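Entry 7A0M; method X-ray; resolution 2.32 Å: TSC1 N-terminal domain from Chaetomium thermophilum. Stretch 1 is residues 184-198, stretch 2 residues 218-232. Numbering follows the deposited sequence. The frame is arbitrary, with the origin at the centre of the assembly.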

# COMPACT_ATOMS: atom_id res chain seq x y z
N ASP B 184 -36.88 18.08 1.51
CA ASP B 184 -36.30 18.93 2.54
C ASP B 184 -35.26 18.12 3.31
O ASP B 184 -35.54 17.60 4.40
N PRO B 185 -34.05 17.98 2.75
CA PRO B 185 -33.03 17.18 3.44
C PRO B 185 -32.60 17.74 4.78
O PRO B 185 -32.44 16.98 5.74
N LYS B 186 -32.43 19.06 4.88
CA LYS B 186 -32.06 19.66 6.16
C LYS B 186 -33.16 19.46 7.20
O LYS B 186 -32.88 19.13 8.36
N GLY B 187 -34.41 19.67 6.80
CA GLY B 187 -35.51 19.44 7.72
C GLY B 187 -35.62 17.99 8.17
O GLY B 187 -35.98 17.71 9.31
N PHE B 188 -35.31 17.06 7.27
CA PHE B 188 -35.33 15.64 7.64
C PHE B 188 -34.33 15.35 8.74
O PHE B 188 -34.62 14.58 9.67
N MSE B 189 -33.14 15.93 8.66
CA MSE B 189 -32.07 15.62 9.59
C MSE B 189 -32.18 16.43 10.88
O MSE B 189 -31.69 16.00 11.93
N ASN B 190 -32.81 17.60 10.81
CA ASN B 190 -33.15 18.32 12.03
C ASN B 190 -34.18 17.55 12.85
O ASN B 190 -34.04 17.41 14.07
N ALA B 191 -35.22 17.04 12.19
CA ALA B 191 -36.24 16.27 12.89
C ALA B 191 -35.68 14.95 13.41
O ALA B 191 -36.08 14.48 14.49
N LEU B 192 -34.76 14.33 12.67
CA LEU B 192 -34.18 13.06 13.11
C LEU B 192 -33.27 13.25 14.31
O LEU B 192 -33.13 12.33 15.13
N ASN B 193 -32.65 14.43 14.44
CA ASN B 193 -31.72 14.67 15.54
C ASN B 193 -32.40 14.52 16.90
O ASN B 193 -31.76 14.09 17.87
N ALA B 194 -33.68 14.89 17.00
CA ALA B 194 -34.40 14.74 18.26
C ALA B 194 -34.47 13.28 18.69
O ALA B 194 -34.34 12.97 19.88
N PHE B 195 -34.67 12.37 17.74
CA PHE B 195 -34.72 10.95 18.06
C PHE B 195 -33.34 10.34 18.27
O PHE B 195 -33.23 9.32 18.94
N VAL B 196 -32.29 10.95 17.70
CA VAL B 196 -30.94 10.48 17.98
C VAL B 196 -30.54 10.80 19.41
O VAL B 196 -29.81 10.03 20.04
N LEU B 197 -31.04 11.91 19.96
CA LEU B 197 -30.70 12.28 21.33
C LEU B 197 -31.34 11.36 22.36
O LEU B 197 -30.87 11.33 23.51
N ARG B 198 -32.38 10.62 21.99
CA ARG B 198 -33.00 9.66 22.90
C ARG B 198 -32.33 8.30 22.74
O ARG B 198 -32.23 7.77 21.62
N PRO B 218 -30.58 14.92 -2.18
CA PRO B 218 -29.66 16.01 -2.50
C PRO B 218 -29.21 16.75 -1.24
O PRO B 218 -29.78 16.60 -0.16
N HIS B 219 -28.15 17.53 -1.41
CA HIS B 219 -27.71 18.51 -0.41
C HIS B 219 -27.39 17.85 0.94
O HIS B 219 -27.72 18.37 2.00
N LEU B 220 -26.73 16.69 0.89
CA LEU B 220 -26.34 16.01 2.12
C LEU B 220 -25.34 16.83 2.93
O LEU B 220 -25.20 16.59 4.14
N TYR B 221 -24.64 17.77 2.31
CA TYR B 221 -23.71 18.63 3.04
C TYR B 221 -24.43 19.51 4.06
O TYR B 221 -23.78 20.04 4.97
N LEU B 222 -25.75 19.68 3.93
CA LEU B 222 -26.51 20.48 4.89
C LEU B 222 -26.52 19.87 6.28
O LEU B 222 -26.98 20.52 7.22
N ILE B 223 -26.05 18.63 6.44
CA ILE B 223 -25.96 18.01 7.76
C ILE B 223 -24.97 18.74 8.66
O ILE B 223 -25.03 18.60 9.88
N LEU B 224 -24.05 19.51 8.08
CA LEU B 224 -23.13 20.27 8.91
C LEU B 224 -23.79 21.51 9.50
O LEU B 224 -23.40 21.96 10.59
N GLN B 225 -24.79 22.06 8.81
CA GLN B 225 -25.60 23.16 9.33
C GLN B 225 -26.76 22.68 10.18
O GLN B 225 -27.77 23.38 10.30
N THR B 226 -26.64 21.49 10.77
CA THR B 226 -27.65 20.88 11.62
C THR B 226 -26.91 20.11 12.71
O THR B 226 -25.78 19.66 12.50
N PRO B 227 -27.51 19.98 13.90
CA PRO B 227 -26.81 19.32 15.02
C PRO B 227 -26.64 17.82 14.86
O PRO B 227 -26.03 17.19 15.75
N LEU B 228 -27.14 17.20 13.79
CA LEU B 228 -27.09 15.75 13.68
C LEU B 228 -25.66 15.23 13.57
O LEU B 228 -25.32 14.22 14.19
N PHE B 229 -24.82 15.91 12.78
CA PHE B 229 -23.45 15.43 12.57
C PHE B 229 -22.67 15.35 13.88
O PHE B 229 -22.01 14.34 14.15
N GLY B 230 -22.74 16.40 14.70
CA GLY B 230 -22.05 16.38 15.97
C GLY B 230 -22.52 15.28 16.90
O GLY B 230 -21.73 14.74 17.68
N ASN B 231 -23.80 14.92 16.83
CA ASN B 231 -24.32 13.86 17.69
C ASN B 231 -23.95 12.48 17.18
O ASN B 231 -23.87 11.53 17.97
N ILE B 232 -23.74 12.33 15.87
CA ILE B 232 -23.16 11.09 15.35
C ILE B 232 -21.78 10.88 15.94
O ILE B 232 -21.45 9.79 16.43

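Helices that pack at a shallow angle commonly solve the same problem: apolar side chains must interlock while the polar groups buried beside them still find partners. The N-terminal domain of TSC1 offers a compact example, in which the helix 185-196 lies against a 3-10 segment, a short connection and the start of a second helix. The two helix axes approach to 9.9 Å at an angle of 35°, and the two stretches together bury 804 Å².

The apolar contact centres on Leu-228, whose side chain (chi1 t, chi2 p) points toward the first helix and enters a hole formed by Met-189, Leu-192, Asn-193 and Val-196. Its two methyls divide the space: CD2 of Leu-228 lies 3.8 Å from CB of Met-189 and 4.2 Å from CD2 of Leu-192, whereas CD1 of Leu-228 reaches CG2 of Val-196 at 3.6 Å. Val-196 itself adopts the t rotamer. Met-189, a selenomethionine in the m, t, m conformation, has the largest area covered by the opposing stretch. Its chain extends into the 3-10 region, where its SE atom rests 3.6 Å from CB of Ile-223 and its CE atom 4.4 Å from CB of Leu-222. Near the helix start, Pro-185 points toward the other stretch, with its CG 3.1 Å from O of Pro-218 and 4.1 Å from CG of the same residue; that CG also lies at the edge of the His-219 ring.

Polar partners are arranged around this core. The CA-to-CB bond of Lys-186 points sideways, but three t torsions extend the chain and a p chi4 turns its end, so that NZ donates to O of Gln-225 at 2.8 Å. The same NZ donates to OD1 of Asn-190 at 3.0 Å, one turn along its own helix, thereby linking a backbone carbonyl of one stretch to a side chain of the other. On the way, CB of Lys-186 packs 3.9 Å from CD1 of Leu-222. Further along, Asn-193 (chi1 t) and Asn-231 (chi1 m) point toward each other's stretch and pair directly: ND2 of Asn-231 donates to OD1 of Asn-193 at 2.6 Å, with a favourable angle of 154°.

Proximity alone does not make a hydrogen bond. ND2 of Asn-190 comes within 2.6 Å of OG1 of Thr-226, yet the angle is poor. Thr-226, with chi1 t, instead contributes a methyl, its CG2 lying 4.2 Å from CB of Met-189.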

# COMPACT_ATOMS: atom_id res chain seq x y z
CB ASP B 184 -37.38 19.48 3.48
CG ASP B 184 -36.83 20.47 4.49
OD1 ASP B 184 -35.70 20.96 4.30
OD2 ASP B 184 -37.54 20.76 5.48
CB PRO B 185 -31.86 17.17 2.43
CG PRO B 185 -32.49 17.52 1.11
CD PRO B 185 -33.60 18.47 1.44
CB LYS B 186 -31.75 21.14 5.99
CG LYS B 186 -31.48 21.87 7.30
CD LYS B 186 -31.01 23.29 7.07
CE LYS B 186 -31.00 24.08 8.38
NZ LYS B 186 -30.41 23.29 9.50
CB PHE B 188 -35.05 14.77 6.42
CG PHE B 188 -35.04 13.30 6.72
CD1 PHE B 188 -36.22 12.58 6.76
CD2 PHE B 188 -33.85 12.64 6.97
CE1 PHE B 188 -36.22 11.22 7.05
CE2 PHE B 188 -33.84 11.29 7.26
CZ PHE B 188 -35.02 10.58 7.30
CB MSE B 189 -30.71 15.84 8.92
CG MSE B 189 -30.46 14.86 7.78
SE MSE B 189 -28.77 15.11 6.84
CE MSE B 189 -29.18 16.76 5.90
CB ASN B 190 -33.68 19.72 11.70
CG ASN B 190 -32.60 20.78 11.73
OD1 ASN B 190 -32.46 21.57 10.80
ND2 ASN B 190 -31.84 20.80 12.82
CB ALA B 191 -37.43 16.02 11.97
CB LEU B 192 -33.42 12.40 11.96
CG LEU B 192 -32.88 10.99 12.22
CD1 LEU B 192 -34.03 10.02 12.43
CD2 LEU B 192 -31.98 10.54 11.08
CB ASN B 193 -31.09 16.05 15.40
CG ASN B 193 -30.09 16.36 16.50
OD1 ASN B 193 -28.97 15.86 16.49
ND2 ASN B 193 -30.50 17.17 17.47
CB ALA B 194 -35.80 15.34 18.14
CB PHE B 195 -35.47 10.19 16.96
CG PHE B 195 -36.94 10.48 16.92
CD1 PHE B 195 -37.43 11.56 16.19
CD2 PHE B 195 -37.84 9.67 17.60
CE1 PHE B 195 -38.79 11.82 16.15
CE2 PHE B 195 -39.20 9.94 17.56
CZ PHE B 195 -39.67 11.01 16.84
CB VAL B 196 -29.95 11.10 16.97
CG1 VAL B 196 -28.53 10.66 17.27
CG2 VAL B 196 -30.34 10.71 15.55
CB LEU B 197 -31.11 13.73 21.60
CG LEU B 197 -30.32 14.80 20.85
CD1 LEU B 197 -30.95 16.17 21.04
CD2 LEU B 197 -28.87 14.81 21.31
CB ARG B 198 -34.50 9.55 22.64
CG ARG B 198 -35.30 10.77 23.07
CD ARG B 198 -35.29 10.96 24.59
NE ARG B 198 -34.27 11.91 25.02
CZ ARG B 198 -33.20 11.59 25.74
NH1 ARG B 198 -32.99 10.34 26.12
NH2 ARG B 198 -32.33 12.53 26.09
CB PRO B 218 -30.49 16.92 -3.40
CG PRO B 218 -31.89 16.73 -2.89
CD PRO B 218 -31.98 15.28 -2.47
CB HIS B 219 -28.76 19.60 -0.23
CG HIS B 219 -29.23 20.20 -1.52
ND1 HIS B 219 -30.52 20.05 -1.99
CD2 HIS B 219 -28.57 20.94 -2.45
CE1 HIS B 219 -30.64 20.67 -3.15
NE2 HIS B 219 -29.47 21.22 -3.45
CB LEU B 220 -25.76 14.63 1.82
CG LEU B 220 -26.80 13.53 1.59
CD1 LEU B 220 -26.12 12.21 1.27
CD2 LEU B 220 -27.69 13.39 2.82
CB TYR B 221 -22.92 19.51 2.07
CG TYR B 221 -23.79 20.35 1.15
CD1 TYR B 221 -24.25 21.59 1.55
CD2 TYR B 221 -24.13 19.89 -0.11
CE1 TYR B 221 -25.04 22.36 0.72
CE2 TYR B 221 -24.92 20.66 -0.95
CZ TYR B 221 -25.37 21.89 -0.53
OH TYR B 221 -26.16 22.65 -1.36
CB LEU B 222 -27.94 20.66 4.39
CG LEU B 222 -28.13 21.52 3.14
CD1 LEU B 222 -29.60 21.60 2.76
CD2 LEU B 222 -27.56 22.91 3.34
CB ILE B 223 -25.60 16.52 7.63
CG1 ILE B 223 -25.91 15.77 8.93
CG2 ILE B 223 -24.13 16.35 7.25
CD1 ILE B 223 -25.58 14.30 8.88
CB LEU B 224 -21.89 20.66 8.10
CG LEU B 224 -21.06 19.48 7.60
CD1 LEU B 224 -19.80 19.97 6.94
CD2 LEU B 224 -20.75 18.53 8.75
CB GLN B 225 -26.09 24.03 8.17
CG GLN B 225 -24.95 24.72 7.43
CD GLN B 225 -25.41 25.46 6.19
OE1 GLN B 225 -26.58 25.85 6.08
NE2 GLN B 225 -24.50 25.66 5.25
CB THR B 226 -28.59 19.94 10.84
OG1 THR B 226 -29.84 19.83 11.53
CG2 THR B 226 -28.00 18.54 10.71
CB PRO B 227 -27.69 19.65 16.23
CG PRO B 227 -29.04 19.92 15.65
CD PRO B 227 -28.78 20.58 14.33
CB LEU B 228 -27.92 15.28 12.49
CG LEU B 228 -27.97 13.76 12.29
CD1 LEU B 228 -28.47 13.08 13.56
CD2 LEU B 228 -28.86 13.39 11.11
CB PHE B 229 -22.73 16.34 11.57
CG PHE B 229 -21.40 15.81 11.13
CD1 PHE B 229 -21.32 14.73 10.26
CD2 PHE B 229 -20.22 16.38 11.59
CE1 PHE B 229 -20.09 14.24 9.85
CE2 PHE B 229 -18.99 15.90 11.18
CZ PHE B 229 -18.93 14.83 10.31
CB ASN B 231 -25.84 13.99 17.83
CG ASN B 231 -26.24 15.10 18.79
OD1 ASN B 231 -25.59 15.32 19.81
ND2 ASN B 231 -27.31 15.82 18.46
CB ILE B 232 -23.12 11.13 13.81
CG1 ILE B 232 -24.53 11.22 13.23
CG2 ILE B 232 -22.39 9.90 13.27
CD1 ILE B 232 -24.56 11.57 11.76